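Long-range contact in inositol 2-dehydrogenase (Sinorhizobium meliloti, PDB 4HKT), which catalyses the NAD+-dependent oxidation of myo-inositol to scyllo-inosose, the first step in breaking the polyol down to acetyl-CoA: residues M2-I14 with D27-A41. Numbering follows the deposited sequence.
With NA (sodium ion), chain C.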
loop_
_atom_site.group_PDB
_atom_site.type_symbol
_atom_site.label_atom_id
_atom_site.label_comp_id
_atom_site.label_asym_id
_atom_site.label_seq_id
_atom_site.Cartn_x
_atom_site.Cartn_y
_atom_site.Cartn_z
HETATM N N MSE B 2 25.736 -17.407 32.362
HETATM C CA MSE B 2 26.619 -18.241 31.485
HETATM C C MSE B 2 26.718 -17.637 30.104
HETATM O O MSE B 2 25.792 -16.969 29.633
HETATM C CB MSE B 2 26.110 -19.689 31.406
HETATM C CG MSE B 2 24.829 -19.822 30.575
HETATM SE SE MSE B 2 23.659 -21.300 31.183
HETATM C CE MSE B 2 22.448 -20.220 32.299
ATOM N N THR B 3 27.852 -17.875 29.454
ATOM C CA THR B 3 28.110 -17.410 28.092
ATOM C C THR B 3 28.378 -18.616 27.196
ATOM O O THR B 3 29.263 -19.422 27.501
ATOM C CB THR B 3 29.332 -16.482 28.065
ATOM O OG1 THR B 3 29.090 -15.376 28.940
ATOM C CG2 THR B 3 29.622 -15.962 26.645
ATOM N N VAL B 4 27.625 -18.730 26.096
ATOM C CA VAL B 4 27.839 -19.803 25.102
ATOM C C VAL B 4 29.043 -19.461 24.239
ATOM O O VAL B 4 29.092 -18.392 23.601
ATOM C CB VAL B 4 26.600 -20.009 24.215
ATOM C CG1 VAL B 4 26.828 -21.110 23.192
ATOM C CG2 VAL B 4 25.397 -20.365 25.071
ATOM N N ARG B 5 30.024 -20.363 24.233
ATOM C CA ARG B 5 31.235 -20.159 23.443
ATOM C C ARG B 5 31.097 -20.886 22.103
ATOM O O ARG B 5 30.910 -22.107 22.057
ATOM C CB ARG B 5 32.481 -20.629 24.211
ATOM C CG ARG B 5 32.803 -19.777 25.437
ATOM C CD ARG B 5 34.057 -20.230 26.189
ATOM N NE ARG B 5 35.288 -19.795 25.532
ATOM C CZ ARG B 5 36.063 -18.798 25.957
ATOM N NH1 ARG B 5 35.754 -18.133 27.058
ATOM N NH2 ARG B 5 37.160 -18.480 25.286
ATOM N N PHE B 6 31.196 -20.114 21.021
ATOM C CA PHE B 6 30.952 -20.590 19.662
ATOM C C PHE B 6 32.235 -20.746 18.850
ATOM O O PHE B 6 33.113 -19.877 18.858
ATOM C CB PHE B 6 30.057 -19.584 18.913
ATOM C CG PHE B 6 28.603 -19.657 19.278
ATOM C CD1 PHE B 6 27.691 -20.307 18.449
ATOM C CD2 PHE B 6 28.135 -19.069 20.442
ATOM C CE1 PHE B 6 26.353 -20.376 18.790
ATOM C CE2 PHE B 6 26.799 -19.131 20.792
ATOM C CZ PHE B 6 25.898 -19.777 19.957
ATOM N N GLY B 7 32.314 -21.843 18.119
ATOM C CA GLY B 7 33.264 -21.981 17.038
ATOM C C GLY B 7 32.475 -21.857 15.757
ATOM O O GLY B 7 31.406 -22.458 15.648
ATOM N N LEU B 8 32.994 -21.085 14.806
ATOM C CA LEU B 8 32.405 -20.936 13.479
ATOM C C LEU B 8 33.257 -21.707 12.488
ATOM O O LEU B 8 34.476 -21.539 12.458
ATOM C CB LEU B 8 32.356 -19.455 13.069
ATOM C CG LEU B 8 31.941 -19.111 11.633
ATOM C CD1 LEU B 8 30.600 -19.725 11.287
ATOM C CD2 LEU B 8 31.885 -17.603 11.420
ATOM N N LEU B 9 32.611 -22.544 11.678
ATOM C CA LEU B 9 33.277 -23.301 10.634
ATOM C C LEU B 9 32.750 -22.825 9.312
ATOM O O LEU B 9 31.561 -23.000 9.004
ATOM C CB LEU B 9 33.013 -24.796 10.768
ATOM C CG LEU B 9 33.114 -25.383 12.170
ATOM C CD1 LEU B 9 32.940 -26.887 12.088
ATOM C CD2 LEU B 9 34.437 -25.047 12.825
ATOM N N GLY B 10 33.635 -22.216 8.533
ATOM C CA GLY B 10 33.278 -21.623 7.253
ATOM C C GLY B 10 33.192 -20.108 7.355
ATOM O O GLY B 10 32.477 -19.571 8.209
ATOM N N ALA B 11 33.894 -19.418 6.457
ATOM C CA ALA B 11 34.010 -17.957 6.509
ATOM C C ALA B 11 33.524 -17.247 5.239
ATOM O O ALA B 11 33.890 -16.101 4.999
ATOM C CB ALA B 11 35.461 -17.572 6.810
ATOM N N GLY B 12 32.697 -17.911 4.436
ATOM C CA GLY B 12 32.088 -17.276 3.260
ATOM C C GLY B 12 30.952 -16.339 3.633
ATOM O O GLY B 12 30.855 -15.902 4.780
ATOM N N ARG B 13 30.095 -16.022 2.657
ATOM C CA ARG B 13 28.988 -15.085 2.867
ATOM C C ARG B 13 28.125 -15.523 4.042
ATOM O O ARG B 13 27.816 -14.737 4.935
ATOM C CB ARG B 13 28.085 -14.977 1.619
ATOM C CG ARG B 13 28.612 -14.060 0.536
ATOM C CD ARG B 13 27.505 -13.559 -0.385
ATOM N NE ARG B 13 26.797 -14.643 -1.065
ATOM C CZ ARG B 13 25.999 -14.479 -2.124
ATOM N NH1 ARG B 13 25.786 -13.269 -2.650
ATOM N NH2 ARG B 13 25.411 -15.537 -2.669
ATOM N N ILE B 14 27.751 -16.796 4.043
ATOM C CA ILE B 14 26.822 -17.285 5.040
ATOM C C ILE B 14 27.536 -17.263 6.395
ATOM O O ILE B 14 26.965 -16.843 7.383
ATOM C CB ILE B 14 26.243 -18.683 4.691
ATOM C CG1 ILE B 14 25.468 -18.664 3.349
ATOM C CG2 ILE B 14 25.256 -19.108 5.774
ATOM C CD1 ILE B 14 26.290 -18.548 2.073
ATOM N N ASP B 27 24.303 -13.186 25.031
ATOM C CA ASP B 27 24.674 -14.421 25.739
ATOM C C ASP B 27 25.752 -15.266 25.062
ATOM O O ASP B 27 26.041 -16.365 25.522
ATOM C CB ASP B 27 23.438 -15.269 25.973
ATOM C CG ASP B 27 22.450 -14.599 26.894
ATOM O OD1 ASP B 27 22.892 -14.037 27.918
ATOM O OD2 ASP B 27 21.238 -14.638 26.598
ATOM N N ALA B 28 26.374 -14.757 24.007
ATOM C CA ALA B 28 27.272 -15.585 23.201
ATOM C C ALA B 28 28.560 -14.879 22.905
ATOM O O ALA B 28 28.572 -13.654 22.781
ATOM C CB ALA B 28 26.598 -15.942 21.886
ATOM N N ARG B 29 29.634 -15.651 22.753
ATOM C CA ARG B 29 30.926 -15.116 22.332
ATOM C C ARG B 29 31.484 -15.943 21.190
ATOM O O ARG B 29 31.511 -17.168 21.259
ATOM C CB ARG B 29 31.945 -15.128 23.495
ATOM C CG ARG B 29 33.316 -14.520 23.145
ATOM C CD ARG B 29 34.402 -14.750 24.204
ATOM N NE ARG B 29 33.951 -14.390 25.553
ATOM C CZ ARG B 29 33.576 -15.248 26.508
ATOM N NH1 ARG B 29 33.611 -16.560 26.308
ATOM N NH2 ARG B 29 33.169 -14.784 27.687
ATOM N N LEU B 30 31.971 -15.269 20.162
ATOM C CA LEU B 30 32.683 -15.929 19.092
ATOM C C LEU B 30 34.154 -16.075 19.494
ATOM O O LEU B 30 34.871 -15.087 19.654
ATOM C CB LEU B 30 32.556 -15.137 17.796
ATOM C CG LEU B 30 33.216 -15.786 16.586
ATOM C CD1 LEU B 30 32.585 -17.141 16.289
ATOM C CD2 LEU B 30 33.079 -14.880 15.384
ATOM N N VAL B 31 34.579 -17.324 19.650
ATOM C CA VAL B 31 35.903 -17.689 20.165
ATOM C C VAL B 31 36.846 -18.063 19.028
ATOM O O VAL B 31 38.000 -17.633 19.021
ATOM C CB VAL B 31 35.781 -18.890 21.138
ATOM C CG1 VAL B 31 37.145 -19.409 21.570
ATOM C CG2 VAL B 31 34.940 -18.503 22.342
ATOM N N ALA B 32 36.365 -18.860 18.071
ATOM C CA ALA B 32 37.225 -19.394 17.022
ATOM C C ALA B 32 36.539 -19.469 15.669
ATOM O O ALA B 32 35.349 -19.762 15.590
ATOM C CB ALA B 32 37.740 -20.764 17.417
ATOM N N VAL B 33 37.290 -19.155 14.620
ATOM C CA VAL B 33 36.852 -19.361 13.247
ATOM C C VAL B 33 37.786 -20.338 12.553
ATOM O O VAL B 33 38.987 -20.336 12.814
ATOM C CB VAL B 33 36.890 -18.063 12.433
ATOM C CG1 VAL B 33 36.383 -18.305 11.005
ATOM C CG2 VAL B 33 36.061 -17.004 13.120
ATOM N N ALA B 34 37.224 -21.142 11.648
ATOM C CA ALA B 34 37.984 -22.009 10.774
ATOM C C ALA B 34 37.447 -21.918 9.330
ATOM O O ALA B 34 36.270 -21.593 9.102
ATOM C CB ALA B 34 37.934 -23.440 11.285
ATOM N N ASP B 35 38.327 -22.189 8.369
ATOM C CA ASP B 35 37.992 -22.163 6.944
ATOM C C ASP B 35 39.148 -22.812 6.192
ATOM O O ASP B 35 40.261 -22.856 6.698
ATOM C CB ASP B 35 37.780 -20.721 6.451
ATOM C CG ASP B 35 37.084 -20.653 5.094
ATOM O OD1 ASP B 35 35.841 -20.818 5.029
ATOM O OD2 ASP B 35 37.787 -20.413 4.089
ATOM N N ALA B 36 38.893 -23.344 5.003
ATOM C CA ALA B 36 39.967 -23.940 4.202
ATOM C C ALA B 36 40.882 -22.856 3.605
ATOM O O ALA B 36 42.034 -23.125 3.284
ATOM C CB ALA B 36 39.392 -24.817 3.105
ATOM N N PHE B 37 40.357 -21.642 3.444
ATOM C CA PHE B 37 41.148 -20.514 2.970
ATOM C C PHE B 37 41.473 -19.585 4.150
ATOM O O PHE B 37 40.621 -18.801 4.566
ATOM C CB PHE B 37 40.399 -19.780 1.848
ATOM C CG PHE B 37 41.164 -18.618 1.250
ATOM C CD1 PHE B 37 42.518 -18.740 0.914
ATOM C CD2 PHE B 37 40.527 -17.399 1.006
ATOM C CE1 PHE B 37 43.218 -17.670 0.370
ATOM C CE2 PHE B 37 41.224 -16.331 0.452
ATOM C CZ PHE B 37 42.570 -16.467 0.137
ATOM N N PRO B 38 42.709 -19.671 4.697
ATOM C CA PRO B 38 43.115 -18.914 5.893
ATOM C C PRO B 38 42.879 -17.402 5.868
ATOM O O PRO B 38 42.613 -16.821 6.925
ATOM C CB PRO B 38 44.609 -19.216 5.998
ATOM C CG PRO B 38 44.721 -20.591 5.455
ATOM C CD PRO B 38 43.769 -20.616 4.294
ATOM N N ALA B 39 42.982 -16.776 4.694
ATOM C CA ALA B 39 42.684 -15.339 4.539
ATOM C C ALA B 39 41.243 -15.016 4.946
ATOM O O ALA B 39 40.983 -14.034 5.662
ATOM C CB ALA B 39 42.925 -14.898 3.105
ATOM N N ALA B 40 40.317 -15.861 4.492
ATOM C CA ALA B 40 38.896 -15.709 4.811
ATOM C C ALA B 40 38.647 -15.815 6.315
ATOM O O ALA B 40 37.890 -15.027 6.872
ATOM C CB ALA B 40 38.071 -16.741 4.061
ATOM N N ALA B 41 39.303 -16.777 6.959
ATOM C CA ALA B 41 39.183 -16.978 8.396
ATOM C C ALA B 41 39.797 -15.816 9.143
ATOM O O ALA B 41 39.167 -15.226 10.022
ATOM C CB ALA B 41 39.866 -18.271 8.799
HETATM NA NA NA C . 28.312 -11.633 21.547
#
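With its CG anti to the backbone N (chi1 -165°), D35 reaches back to A11, while F6, whose CG stands anti to its own carbonyl carbon (chi1 -77°), lays its ring beside A28. F6 CE2 comes 3.4 Å from A28 CB, and the single methyl of A28 suits a place where the ring comes this close; R29 O lies at the ring's edge, in its plane, and F291 of helix 281-297 also touches the F6 side chain. Strands 4-9 and 28-34 run parallel, 15° apart, as neighbours in the Rossmann sheet, linked by helix 13-24 in a right-handed beta-alpha-beta crossover. A beta bulge at V31 shifts the register: F6 O takes V31 N at 3.0 Å and, weakly, A32 N. In the conformer described, R5 NE lies near V31 CG2 and donates to D63 O. Beyond the bulge, L8 N meets A32 O at 2.8 Å, and L8 packs its CB on L30 CD1. At the far end, G10 and G12 fit the dinucleotide-binding glycine motif; G10, at positive phi, brings its CA to 3.5 Å from D35 OD1. That oxygen receives A11 N at 2.8 Å, from above the carboxylate plane, while OD2 closes an Asx turn with F37 N. A11 is small enough to set its CB 3.9 Å from A40 CB. Replacing D35 by an alanine removes both oxygens and is likely to leave A11 N and F37 N without their acceptors, the glycine turn being less firmly placed. In NAD-dependent Rossmann enzymes an acid ending the second strand commonly binds the adenosine ribose hydroxyls; D35, its carboxylate fixed by two backbone amides, is consistently placed for that role.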